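PDB 3DCF: transcriptional regulator of the TetR/AcrR family from Thermobifida fusca YX, which probably binds operator DNA as a dimer through a helix-turn-helix motif and regulates transcription, as TetR-family repressors do. Local coordinates for residues N84-D88 / E143-R147; G102-E106 / G166-D170; R107-L111 / M155-Y159; L112-R117 / V203-T207. One frame throughout, in Å; residues are numbered along the deposited sequence.

In this all-helical TetR-type subunit, three contacts join helices distant in the sequence; interaction 2 joins the N-terminus of helix 104-121 to the loop 166-170. Interactions 2, 3 and 4 follow one another along helix 104-121, from its N-terminus onward. Interaction 2 and interaction 3 have centres 8 Å apart and touch: Leu169 O lies 2.7 Å from Tyr159 OH, and Gly102 O lies 3.2 Å from Arg107 NH1. Interactions 3 and 4, with centres 13 Å apart, meet where His109 CE1 is 4.0 Å from Thr207 CB. Interaction 1 stands apart, its centre about 19 Å from that of interaction 3, but both use helix 138-164. Interactions 2, 3 and 4 also touch the second subunit.

Interaction 1: N84-D88 / E143-R147; sequences NSIVD and EMRKR
This is a near-parallel helix pair in the all-helical TetR-type fold. Residues 84-88 belong to helix 75-98 and residues 143-147 to helix 138-164. Both are regular alpha-helix; their axes approach to 11.5 Å at a crossing angle of 15°. The CA of Asn84 lies 8.1 Å from the CA of Met144, and the CA of Val87 7.7 Å from the CA of Arg147. The wide spacing is bridged largely by the long side chains of Arg147 and Met144.

The apolar part is small. Val87 (chi1 t) points toward the partner helix, and its CG1 lies 3.7 Å from Arg147 CB. Phe129 of helix 123-130 packs on Val87 and Met144. Met144 (selenomethionine; m, m, p) sets its methyl CE 3.7 Å from the polar Asn84 OD1, a van der Waals contact.

The polar part centres on Arg147. Its first three chi angles are m, swinging the guanidinium toward helix 75-98. Asp88 and Asn84 each place OD1 at the guanidinium edge. Arg147 NH2 forms a salt bridge with Asp88 OD1 at 3.5 Å. Two waters also bridge these atoms. Water 1 donates to Asp88 OD1 at 2.5 Å and accepts a weak bond from Arg147 NH2 at 3.3 Å.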
loop_
_atom_site.group_PDB
_atom_site.type_symbol
_atom_site.label_atom_id
_atom_site.label_comp_id
_atom_site.label_asym_id
_atom_site.label_seq_id
_atom_site.Cartn_x
_atom_site.Cartn_y
_atom_site.Cartn_z
ATOM N N ASN A 84 -11.846 5.301 -15.329
ATOM C CA ASN A 84 -13.219 4.983 -14.869
ATOM C C ASN A 84 -13.785 3.765 -15.614
ATOM O O ASN A 84 -14.512 2.974 -15.015
ATOM C CB ASN A 84 -14.171 6.197 -14.963
ATOM C CG ASN A 84 -15.464 6.033 -14.117
ATOM O OD1 ASN A 84 -15.537 5.219 -13.190
ATOM N ND2 ASN A 84 -16.481 6.840 -14.434
ATOM N N SER A 85 -13.416 3.613 -16.891
ATOM C CA SER A 85 -13.791 2.456 -17.714
ATOM C C SER A 85 -13.163 1.159 -17.183
ATOM O O SER A 85 -13.874 0.172 -16.997
ATOM C CB SER A 85 -13.381 2.683 -19.180
ATOM O OG SER A 85 -13.638 1.549 -19.995
ATOM N N ILE A 86 -11.842 1.181 -16.951
ATOM C CA ILE A 86 -11.076 0.029 -16.382
ATOM C C ILE A 86 -11.599 -0.364 -14.979
ATOM O O ILE A 86 -11.686 -1.559 -14.678
ATOM C CB ILE A 86 -9.518 0.278 -16.331
ATOM C CG1 ILE A 86 -8.929 0.451 -17.740
ATOM C CG2 ILE A 86 -8.777 -0.896 -15.675
ATOM C CD1 ILE A 86 -7.492 0.973 -17.742
ATOM N N VAL A 87 -11.936 0.633 -14.150
ATOM C CA VAL A 87 -12.561 0.401 -12.834
ATOM C C VAL A 87 -13.964 -0.186 -13.010
ATOM O O VAL A 87 -14.325 -1.096 -12.269
ATOM C CB VAL A 87 -12.651 1.701 -11.945
ATOM C CG1 VAL A 87 -13.482 1.468 -10.664
ATOM C CG2 VAL A 87 -11.255 2.199 -11.587
ATOM N N ASP A 88 -14.726 0.325 -13.984
ATOM C CA ASP A 88 -16.103 -0.146 -14.255
ATOM C C ASP A 88 -16.134 -1.632 -14.716
ATOM O O ASP A 88 -16.967 -2.402 -14.222
ATOM C CB ASP A 88 -16.827 0.791 -15.259
ATOM C CG ASP A 88 -18.338 0.601 -15.285
ATOM O OD1 ASP A 88 -18.970 0.544 -14.214
ATOM O OD2 ASP A 88 -18.924 0.563 -16.385
ATOM N N GLU A 143 -16.356 9.770 -6.773
ATOM C CA GLU A 143 -16.705 8.603 -7.588
ATOM C C GLU A 143 -15.726 7.450 -7.333
ATOM O O GLU A 143 -16.167 6.316 -7.186
ATOM C CB GLU A 143 -16.747 8.968 -9.081
ATOM C CG GLU A 143 -17.284 7.889 -10.038
ATOM C CD GLU A 143 -18.720 7.481 -9.775
ATOM O OE1 GLU A 143 -19.495 8.298 -9.234
ATOM O OE2 GLU A 143 -19.084 6.341 -10.137
HETATM N N MSE A 144 -14.422 7.752 -7.261
HETATM C CA MSE A 144 -13.391 6.745 -6.949
HETATM C C MSE A 144 -13.595 6.140 -5.561
HETATM O O MSE A 144 -13.464 4.921 -5.409
HETATM C CB MSE A 144 -11.964 7.304 -7.054
HETATM C CG MSE A 144 -11.532 7.809 -8.420
HETATM SE SE MSE A 144 -11.709 6.539 -9.895
HETATM C CE MSE A 144 -13.695 6.676 -10.297
ATOM N N ARG A 145 -13.919 6.978 -4.567
ATOM C CA ARG A 145 -14.216 6.492 -3.200
ATOM C C ARG A 145 -15.424 5.547 -3.181
ATOM O O ARG A 145 -15.390 4.534 -2.477
ATOM C CB ARG A 145 -14.411 7.645 -2.195
ATOM C CG ARG A 145 -13.207 8.602 -1.993
ATOM C CD ARG A 145 -11.880 7.934 -1.535
ATOM N NE ARG A 145 -11.234 7.152 -2.596
ATOM C CZ ARG A 145 -10.407 7.615 -3.542
ATOM N NH1 ARG A 145 -10.051 8.902 -3.609
ATOM N NH2 ARG A 145 -9.915 6.765 -4.453
ATOM N N LYS A 146 -16.459 5.862 -3.968
ATOM C CA LYS A 146 -17.651 5.018 -4.079
ATOM C C LYS A 146 -17.330 3.635 -4.663
ATOM O O LYS A 146 -17.871 2.644 -4.177
ATOM C CB LYS A 146 -18.739 5.722 -4.905
ATOM C CG LYS A 146 -20.054 4.930 -5.160
ATOM C CD LYS A 146 -21.194 5.840 -5.690
ATOM C CE LYS A 146 -20.841 6.559 -7.025
ATOM N NZ LYS A 146 -21.862 7.552 -7.500
ATOM N N ARG A 147 -16.449 3.567 -5.671
ATOM C CA ARG A 147 -16.073 2.272 -6.288
ATOM C C ARG A 147 -15.220 1.429 -5.330
ATOM O O ARG A 147 -15.413 0.217 -5.275
ATOM C CB ARG A 147 -15.386 2.403 -7.662
ATOM C CG ARG A 147 -16.035 3.368 -8.690
ATOM C CD ARG A 147 -17.588 3.428 -8.707
ATOM N NE ARG A 147 -18.198 2.184 -9.161
ATOM C CZ ARG A 147 -18.358 1.812 -10.437
ATOM N NH1 ARG A 147 -17.947 2.575 -11.459
ATOM N NH2 ARG A 147 -18.934 0.641 -10.703
HETATM O O HOH W 1 -21.136 1.039 -13.065
HETATM O O HOH W 2 -19.444 -1.766 -13.010
#

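Interaction 2: G102-E106 / G166-D170; sequences GSPGE and GELLD
A helix N-terminus is tied here to a loop by one carboxylate. Pro104 starts helix 104-121, and Ser103 is its N-cap. Residues 166-170 have no regular structure. The nearest CA atoms are those of Gly105 and Glu167, 6.6 Å apart.

Ser103 and Glu106 form a capping box. Ser103 N donates to Glu106 OE1 at 3.0 Å, and Glu106 N returns a weak bond to Ser103 OG at 3.4 Å. The p rotamer of Ser103 places OG for this. The same hydroxyl donates to Glu167 OE2 at 2.8 Å, so it both accepts and donates. Glu167 is extended (chi1 and chi2 t). Its other oxygen, OE1, takes a weak bond from Gly105 N at 3.2 Å. Thus OE2 is held by the N-cap hydroxyl, and OE1 weakly by an NH with no acceptor one turn back in the helix.

Gly105 fits the close approach: an ideal CB would lie 2.4 Å from Glu167 OE2, a clash. Gly105 CA also packs on Leu168 CD2 at 3.8 Å. Gly102 and Gly166 have positive phi (104° and 78°). Gly102 O accepts from Arg107 NH1.

The loop connects helix 138-164 to helix 173-185. Its Leu169 O accepts from Tyr159 OH. Asp170 O accepts from Arg208 NH2 of the second subunit. Leu168 packs on Tyr159 of helix 138-164 and Tyr214 of the second subunit, so the loop is part of the subunit interface.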
loop_
_atom_site.group_PDB
_atom_site.type_symbol
_atom_site.label_atom_id
_atom_site.label_comp_id
_atom_site.label_asym_id
_atom_site.label_seq_id
_atom_site.Cartn_x
_atom_site.Cartn_y
_atom_site.Cartn_z
ATOM N N GLY A 102 -20.375 -21.464 -5.856
ATOM C CA GLY A 102 -19.323 -21.790 -4.888
ATOM C C GLY A 102 -19.681 -21.341 -3.482
ATOM O O GLY A 102 -20.626 -20.575 -3.285
ATOM N N SER A 103 -18.947 -21.858 -2.496
ATOM C CA SER A 103 -19.109 -21.437 -1.102
ATOM C C SER A 103 -18.461 -20.045 -0.968
ATOM O O SER A 103 -17.697 -19.640 -1.863
ATOM C CB SER A 103 -18.423 -22.426 -0.144
ATOM O OG SER A 103 -17.031 -22.566 -0.423
ATOM N N PRO A 104 -18.771 -19.299 0.119
ATOM C CA PRO A 104 -18.101 -17.997 0.352
ATOM C C PRO A 104 -16.550 -18.034 0.351
ATOM O O PRO A 104 -15.926 -17.125 -0.203
ATOM C CB PRO A 104 -18.640 -17.569 1.724
ATOM C CG PRO A 104 -19.970 -18.247 1.830
ATOM C CD PRO A 104 -19.792 -19.572 1.157
ATOM N N GLY A 105 -15.960 -19.079 0.942
ATOM C CA GLY A 105 -14.493 -19.286 0.964
ATOM C C GLY A 105 -13.874 -19.576 -0.401
ATOM O O GLY A 105 -12.701 -19.245 -0.631
ATOM N N GLU A 106 -14.641 -20.237 -1.281
ATOM C CA GLU A 106 -14.237 -20.504 -2.684
ATOM C C GLU A 106 -14.320 -19.220 -3.520
ATOM O O GLU A 106 -13.412 -18.940 -4.318
ATOM C CB GLU A 106 -15.092 -21.621 -3.309
ATOM C CG GLU A 106 -14.755 -23.007 -2.738
ATOM C CD GLU A 106 -15.759 -24.117 -3.063
ATOM O OE1 GLU A 106 -16.924 -23.846 -3.462
ATOM O OE2 GLU A 106 -15.372 -25.290 -2.868
ATOM N N GLY A 166 -18.292 -21.753 9.834
ATOM C CA GLY A 166 -17.047 -22.434 10.186
ATOM C C GLY A 166 -15.998 -22.639 9.098
ATOM O O GLY A 166 -14.998 -23.306 9.346
ATOM N N GLU A 167 -16.182 -22.068 7.912
ATOM C CA GLU A 167 -15.202 -22.223 6.803
ATOM C C GLU A 167 -13.979 -21.287 6.894
ATOM O O GLU A 167 -12.877 -21.679 6.460
ATOM C CB GLU A 167 -15.903 -21.999 5.455
ATOM C CG GLU A 167 -15.067 -22.280 4.191
ATOM C CD GLU A 167 -15.852 -22.069 2.904
ATOM O OE1 GLU A 167 -16.924 -21.430 2.923
ATOM O OE2 GLU A 167 -15.390 -22.527 1.844
ATOM N N LEU A 168 -14.180 -20.069 7.433
ATOM C CA LEU A 168 -13.139 -19.018 7.503
ATOM C C LEU A 168 -12.691 -18.640 8.911
ATOM O O LEU A 168 -13.488 -18.710 9.848
ATOM C CB LEU A 168 -13.634 -17.745 6.803
ATOM C CG LEU A 168 -14.153 -17.898 5.374
ATOM C CD1 LEU A 168 -14.557 -16.537 4.833
ATOM C CD2 LEU A 168 -13.147 -18.561 4.454
ATOM N N LEU A 169 -11.429 -18.191 9.028
ATOM C CA LEU A 169 -10.810 -17.763 10.308
ATOM C C LEU A 169 -11.651 -16.676 10.964
ATOM O O LEU A 169 -11.993 -15.682 10.310
ATOM C CB LEU A 169 -9.380 -17.218 10.112
ATOM C CG LEU A 169 -8.587 -16.867 11.393
ATOM C CD1 LEU A 169 -8.220 -18.128 12.164
ATOM C CD2 LEU A 169 -7.343 -16.067 11.080
ATOM N N ASP A 170 -11.953 -16.866 12.248
ATOM C CA ASP A 170 -12.819 -15.953 12.994
ATOM C C ASP A 170 -12.052 -14.670 13.397
ATOM O O ASP A 170 -11.507 -14.566 14.493
ATOM C CB ASP A 170 -13.478 -16.682 14.201
ATOM C CG ASP A 170 -14.750 -15.974 14.745
ATOM O OD1 ASP A 170 -14.933 -14.734 14.619
ATOM O OD2 ASP A 170 -15.592 -16.694 15.330
#

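Interaction 3: R107-L111 / M155-Y159; sequences RIHAL and MQRLY
Helices 104-121 and 138-164 form a roughly antiparallel pair in the core of the all-helical, TetR-type C-terminal domain. Both segments are regular alpha-helix. Their axes approach to 10.8 Å with a signed crossing angle of -148°, and the closest CA atoms are those of Ile108 and Met155, 7.1 Å apart.

Arg107 comes first. Leu158 CD1 lies over one face of its guanidinium, 3.2 Å from NH2. The polar atoms bond elsewhere: NH2 to Ala98 O and NH1 to Gly102 O.

Ile108 (m, m) reaches into the interface. Its CD1 is 3.6 Å from Met155 CG and 4.4 Å from Leu158 CB, and it meets the edge of the Tyr159 ring, 4.5 Å from CD2.

One turn on, Leu111 (m, t) sets CD1 3.4 Å from CE of Met155, a selenomethionine, and 3.6 Å from Leu158 CD2. Apart from Arg107, the packing is apolar and buried.

Around it, Phe94 of helix 75-98 touches Leu111 and Met155. Helix 173-185 flanks Met155 and Tyr159, and Tyr214 of the second subunit packs on Ile108.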
loop_
_atom_site.group_PDB
_atom_site.type_symbol
_atom_site.label_atom_id
_atom_site.label_comp_id
_atom_site.label_asym_id
_atom_site.label_seq_id
_atom_site.Cartn_x
_atom_site.Cartn_y
_atom_site.Cartn_z
ATOM N N ARG A 107 -15.416 -18.471 -3.331
ATOM C CA ARG A 107 -15.632 -17.155 -3.962
ATOM C C ARG A 107 -14.586 -16.125 -3.495
ATOM O O ARG A 107 -14.061 -15.382 -4.325
ATOM C CB ARG A 107 -17.080 -16.661 -3.747
ATOM C CG ARG A 107 -18.099 -17.369 -4.676
ATOM C CD ARG A 107 -19.434 -17.730 -4.001
ATOM N NE ARG A 107 -20.315 -16.620 -3.645
ATOM C CZ ARG A 107 -21.297 -16.676 -2.725
ATOM N NH1 ARG A 107 -21.542 -17.769 -1.989
ATOM N NH2 ARG A 107 -22.046 -15.599 -2.499
ATOM N N ILE A 108 -14.277 -16.105 -2.191
ATOM C CA ILE A 108 -13.212 -15.246 -1.633
ATOM C C ILE A 108 -11.905 -15.513 -2.391
ATOM O O ILE A 108 -11.267 -14.569 -2.874
ATOM C CB ILE A 108 -13.011 -15.468 -0.098
ATOM C CG1 ILE A 108 -14.077 -14.716 0.714
ATOM C CG2 ILE A 108 -11.625 -15.006 0.367
ATOM C CD1 ILE A 108 -13.855 -13.232 0.837
ATOM N N HIS A 109 -11.541 -16.791 -2.522
ATOM C CA HIS A 109 -10.323 -17.180 -3.235
ATOM C C HIS A 109 -10.328 -16.714 -4.696
ATOM O O HIS A 109 -9.340 -16.107 -5.155
ATOM C CB HIS A 109 -10.085 -18.688 -3.144
ATOM C CG HIS A 109 -8.928 -19.163 -3.967
ATOM N ND1 HIS A 109 -7.617 -19.065 -3.543
ATOM C CD2 HIS A 109 -8.886 -19.726 -5.202
ATOM C CE1 HIS A 109 -6.817 -19.549 -4.481
ATOM N NE2 HIS A 109 -7.561 -19.960 -5.496
ATOM N N ALA A 110 -11.426 -16.997 -5.404
ATOM C CA ALA A 110 -11.587 -16.586 -6.813
ATOM C C ALA A 110 -11.479 -15.066 -6.981
ATOM O O ALA A 110 -10.876 -14.607 -7.944
ATOM C CB ALA A 110 -12.924 -17.078 -7.369
ATOM N N LEU A 111 -12.064 -14.306 -6.052
ATOM C CA LEU A 111 -11.998 -12.825 -6.061
ATOM C C LEU A 111 -10.562 -12.287 -5.923
ATOM O O LEU A 111 -10.206 -11.326 -6.610
ATOM C CB LEU A 111 -12.888 -12.209 -4.957
ATOM C CG LEU A 111 -14.416 -12.301 -5.098
ATOM C CD1 LEU A 111 -15.101 -11.920 -3.768
ATOM C CD2 LEU A 111 -14.909 -11.441 -6.256
HETATM N N MSE A 155 -16.879 -8.108 -0.536
HETATM C CA MSE A 155 -16.029 -9.032 0.197
HETATM C C MSE A 155 -16.334 -9.086 1.707
HETATM O O MSE A 155 -16.187 -10.156 2.303
HETATM C CB MSE A 155 -14.559 -8.737 -0.076
HETATM C CG MSE A 155 -13.625 -9.680 0.644
HETATM SE SE MSE A 155 -11.925 -9.901 -0.211
HETATM C CE MSE A 155 -12.546 -10.736 -1.895
ATOM N N GLN A 156 -16.729 -7.958 2.316
ATOM C CA GLN A 156 -17.087 -7.918 3.760
ATOM C C GLN A 156 -18.220 -8.878 4.091
ATOM O O GLN A 156 -18.085 -9.693 5.016
ATOM C CB GLN A 156 -17.491 -6.519 4.253
ATOM C CG GLN A 156 -16.334 -5.642 4.682
ATOM C CD GLN A 156 -16.776 -4.264 5.178
ATOM O OE1 GLN A 156 -17.974 -3.954 5.260
ATOM N NE2 GLN A 156 -15.800 -3.426 5.509
ATOM N N ARG A 157 -19.322 -8.758 3.343
ATOM C CA ARG A 157 -20.505 -9.628 3.519
ATOM C C ARG A 157 -20.162 -11.107 3.307
ATOM O O ARG A 157 -20.605 -11.968 4.074
ATOM C CB ARG A 157 -21.644 -9.222 2.573
ATOM C CG ARG A 157 -22.224 -7.830 2.854
ATOM C CD ARG A 157 -23.473 -7.537 1.998
ATOM N NE ARG A 157 -23.191 -7.464 0.555
ATOM C CZ ARG A 157 -22.849 -6.366 -0.135
ATOM N NH1 ARG A 157 -22.717 -5.164 0.446
ATOM N NH2 ARG A 157 -22.626 -6.474 -1.448
ATOM N N LEU A 158 -19.321 -11.359 2.302
ATOM C CA LEU A 158 -18.881 -12.704 1.915
ATOM C C LEU A 158 -17.952 -13.342 2.983
ATOM O O LEU A 158 -17.993 -14.565 3.178
ATOM C CB LEU A 158 -18.206 -12.654 0.521
ATOM C CG LEU A 158 -18.422 -13.776 -0.471
ATOM C CD1 LEU A 158 -19.916 -13.870 -0.799
ATOM C CD2 LEU A 158 -17.613 -13.501 -1.751
ATOM N N TYR A 159 -17.120 -12.529 3.656
ATOM C CA TYR A 159 -16.232 -13.025 4.730
ATOM C C TYR A 159 -17.051 -13.376 6.002
ATOM O O TYR A 159 -16.718 -14.351 6.687
ATOM C CB TYR A 159 -15.075 -12.050 5.040
ATOM C CG TYR A 159 -13.958 -12.696 5.840
ATOM C CD1 TYR A 159 -14.007 -12.759 7.244
ATOM C CD2 TYR A 159 -12.852 -13.259 5.203
ATOM C CE1 TYR A 159 -12.979 -13.372 7.991
ATOM C CE2 TYR A 159 -11.812 -13.876 5.944
ATOM C CZ TYR A 159 -11.887 -13.930 7.339
ATOM O OH TYR A 159 -10.880 -14.531 8.079
#

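Interaction 4: L112-R117 / V203-T207; sequences LVEHTR and VEQIT
Within the C-terminal domain of the TetR-type fold, residues 112-117 bring helix 104-121 against residues 203-207 of helix 199-212. Both are regular alpha-helix. Their axes approach to 9.7 Å, with 134° between their directions. The closest CA atoms, 6.1 Å apart, belong to Thr116 and Val203.

Val203 (chi1 t) points toward the other helix. Its CG1 lies 3.8 Å from Val113 CG1. Its CG2 lies 4.0 Å from Thr116 CG2 and 4.1 Å from Arg117 CG. Val113 is also t, and its CG2 meets Thr207 CG2 at 3.7 Å.

Thr116 is m: OG1 bonds back to Leu112 O at 2.6 Å, and CG2 lies 4.3 Å from Ile206 CD1. Thr207 is p, and its CG2 lies 4.2 Å from Leu112 CB. Within its helix, Arg117 NH2 pairs with Glu114 OE1 at 2.9 Å by charge alone, the oxygen lying out of the guanidinium plane; Glu114 OE2 also pairs with Arg93.

Leu112 and Ile206 also pack on Tyr214 and Thr179 of the second subunit, and Gln205 reaches its Asp172. Across the contact the threonines present methyls, while the Thr116 hydroxyl bonds within its helix. The pairing therefore rests on van der Waals packing, mainly of valine and threonine side chains.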
loop_
_atom_site.group_PDB
_atom_site.type_symbol
_atom_site.label_atom_id
_atom_site.label_comp_id
_atom_site.label_asym_id
_atom_site.label_seq_id
_atom_site.Cartn_x
_atom_site.Cartn_y
_atom_site.Cartn_z
ATOM N N LEU A 112 -9.759 -12.911 -5.053
ATOM C CA LEU A 112 -8.351 -12.518 -4.839
ATOM C C LEU A 112 -7.437 -12.780 -6.047
ATOM O O LEU A 112 -6.558 -11.959 -6.351
ATOM C CB LEU A 112 -7.779 -13.193 -3.581
ATOM C CG LEU A 112 -8.363 -12.695 -2.249
ATOM C CD1 LEU A 112 -7.920 -13.602 -1.070
ATOM C CD2 LEU A 112 -7.996 -11.217 -1.975
ATOM N N VAL A 113 -7.628 -13.929 -6.709
ATOM C CA VAL A 113 -6.870 -14.293 -7.934
ATOM C C VAL A 113 -7.200 -13.293 -9.051
ATOM O O VAL A 113 -6.312 -12.842 -9.770
ATOM C CB VAL A 113 -7.224 -15.721 -8.450
ATOM C CG1 VAL A 113 -6.531 -16.006 -9.796
ATOM C CG2 VAL A 113 -6.877 -16.795 -7.409
ATOM N N GLU A 114 -8.489 -12.981 -9.184
ATOM C CA GLU A 114 -8.990 -12.001 -10.160
ATOM C C GLU A 114 -8.470 -10.587 -9.872
ATOM O O GLU A 114 -8.022 -9.912 -10.787
ATOM C CB GLU A 114 -10.537 -12.006 -10.167
ATOM C CG GLU A 114 -11.227 -10.945 -11.039
ATOM C CD GLU A 114 -10.690 -10.901 -12.460
ATOM O OE1 GLU A 114 -10.604 -11.954 -13.119
ATOM O OE2 GLU A 114 -10.335 -9.804 -12.912
ATOM N N HIS A 115 -8.549 -10.170 -8.605
ATOM C CA HIS A 115 -8.116 -8.831 -8.168
ATOM C C HIS A 115 -6.618 -8.594 -8.400
ATOM O O HIS A 115 -6.240 -7.564 -8.964
ATOM C CB HIS A 115 -8.503 -8.580 -6.700
ATOM C CG HIS A 115 -8.220 -7.188 -6.227
ATOM N ND1 HIS A 115 -8.931 -6.091 -6.670
ATOM C CD2 HIS A 115 -7.317 -6.716 -5.336
ATOM C CE1 HIS A 115 -8.466 -5.001 -6.086
ATOM N NE2 HIS A 115 -7.486 -5.352 -5.272
ATOM N N THR A 116 -5.798 -9.570 -8.014
ATOM C CA THR A 116 -4.336 -9.515 -8.197
ATOM C C THR A 116 -3.943 -9.528 -9.675
ATOM O O THR A 116 -3.053 -8.773 -10.071
ATOM C CB THR A 116 -3.629 -10.667 -7.461
ATOM O OG1 THR A 116 -4.192 -10.810 -6.151
ATOM C CG2 THR A 116 -2.127 -10.392 -7.343
ATOM N N ARG A 117 -4.592 -10.393 -10.473
ATOM C CA ARG A 117 -4.411 -10.430 -11.950
ATOM C C ARG A 117 -4.680 -9.052 -12.556
ATOM O O ARG A 117 -3.909 -8.586 -13.392
ATOM C CB ARG A 117 -5.339 -11.454 -12.649
ATOM C CG ARG A 117 -4.845 -12.905 -12.723
ATOM C CD ARG A 117 -5.729 -13.748 -13.692
ATOM N NE ARG A 117 -7.108 -13.952 -13.209
ATOM C CZ ARG A 117 -8.146 -14.445 -13.917
ATOM N NH1 ARG A 117 -8.031 -14.786 -15.210
ATOM N NH2 ARG A 117 -9.339 -14.576 -13.325
ATOM N N VAL A 203 0.765 -14.265 -8.791
ATOM C CA VAL A 203 -0.655 -14.395 -8.415
ATOM C C VAL A 203 -0.921 -15.706 -7.646
ATOM O O VAL A 203 -1.591 -15.699 -6.604
ATOM C CB VAL A 203 -1.597 -14.306 -9.653
ATOM C CG1 VAL A 203 -3.064 -14.625 -9.269
ATOM C CG2 VAL A 203 -1.478 -12.912 -10.327
ATOM N N GLU A 204 -0.372 -16.808 -8.157
ATOM C CA GLU A 204 -0.532 -18.142 -7.556
ATOM C C GLU A 204 0.056 -18.207 -6.140
ATOM O O GLU A 204 -0.606 -18.705 -5.225
ATOM C CB GLU A 204 0.124 -19.211 -8.454
ATOM C CG GLU A 204 -0.250 -20.670 -8.159
ATOM C CD GLU A 204 0.403 -21.268 -6.922
ATOM O OE1 GLU A 204 1.626 -21.054 -6.722
ATOM O OE2 GLU A 204 -0.313 -21.969 -6.163
ATOM N N GLN A 205 1.293 -17.722 -5.984
ATOM C CA GLN A 205 1.998 -17.737 -4.685
ATOM C C GLN A 205 1.364 -16.816 -3.618
ATOM O O GLN A 205 1.210 -17.230 -2.460
ATOM C CB GLN A 205 3.490 -17.437 -4.866
ATOM C CG GLN A 205 4.240 -18.560 -5.565
ATOM C CD GLN A 205 5.739 -18.309 -5.733
ATOM O OE1 GLN A 205 6.349 -17.485 -5.046
ATOM N NE2 GLN A 205 6.343 -19.049 -6.651
ATOM N N ILE A 206 0.988 -15.592 -4.022
ATOM C CA ILE A 206 0.294 -14.630 -3.142
ATOM C C ILE A 206 -1.027 -15.232 -2.642
ATOM O O ILE A 206 -1.273 -15.236 -1.442
ATOM C CB ILE A 206 0.033 -13.258 -3.834
ATOM C CG1 ILE A 206 1.338 -12.470 -3.960
ATOM C CG2 ILE A 206 -0.978 -12.402 -3.041
ATOM C CD1 ILE A 206 1.219 -11.194 -4.799
ATOM N N THR A 207 -1.848 -15.746 -3.561
ATOM C CA THR A 207 -3.150 -16.362 -3.197
ATOM C C THR A 207 -2.987 -17.673 -2.368
ATOM O O THR A 207 -3.832 -17.986 -1.518
ATOM C CB THR A 207 -4.082 -16.566 -4.429
ATOM O OG1 THR A 207 -3.464 -17.448 -5.371
ATOM C CG2 THR A 207 -4.404 -15.222 -5.097
#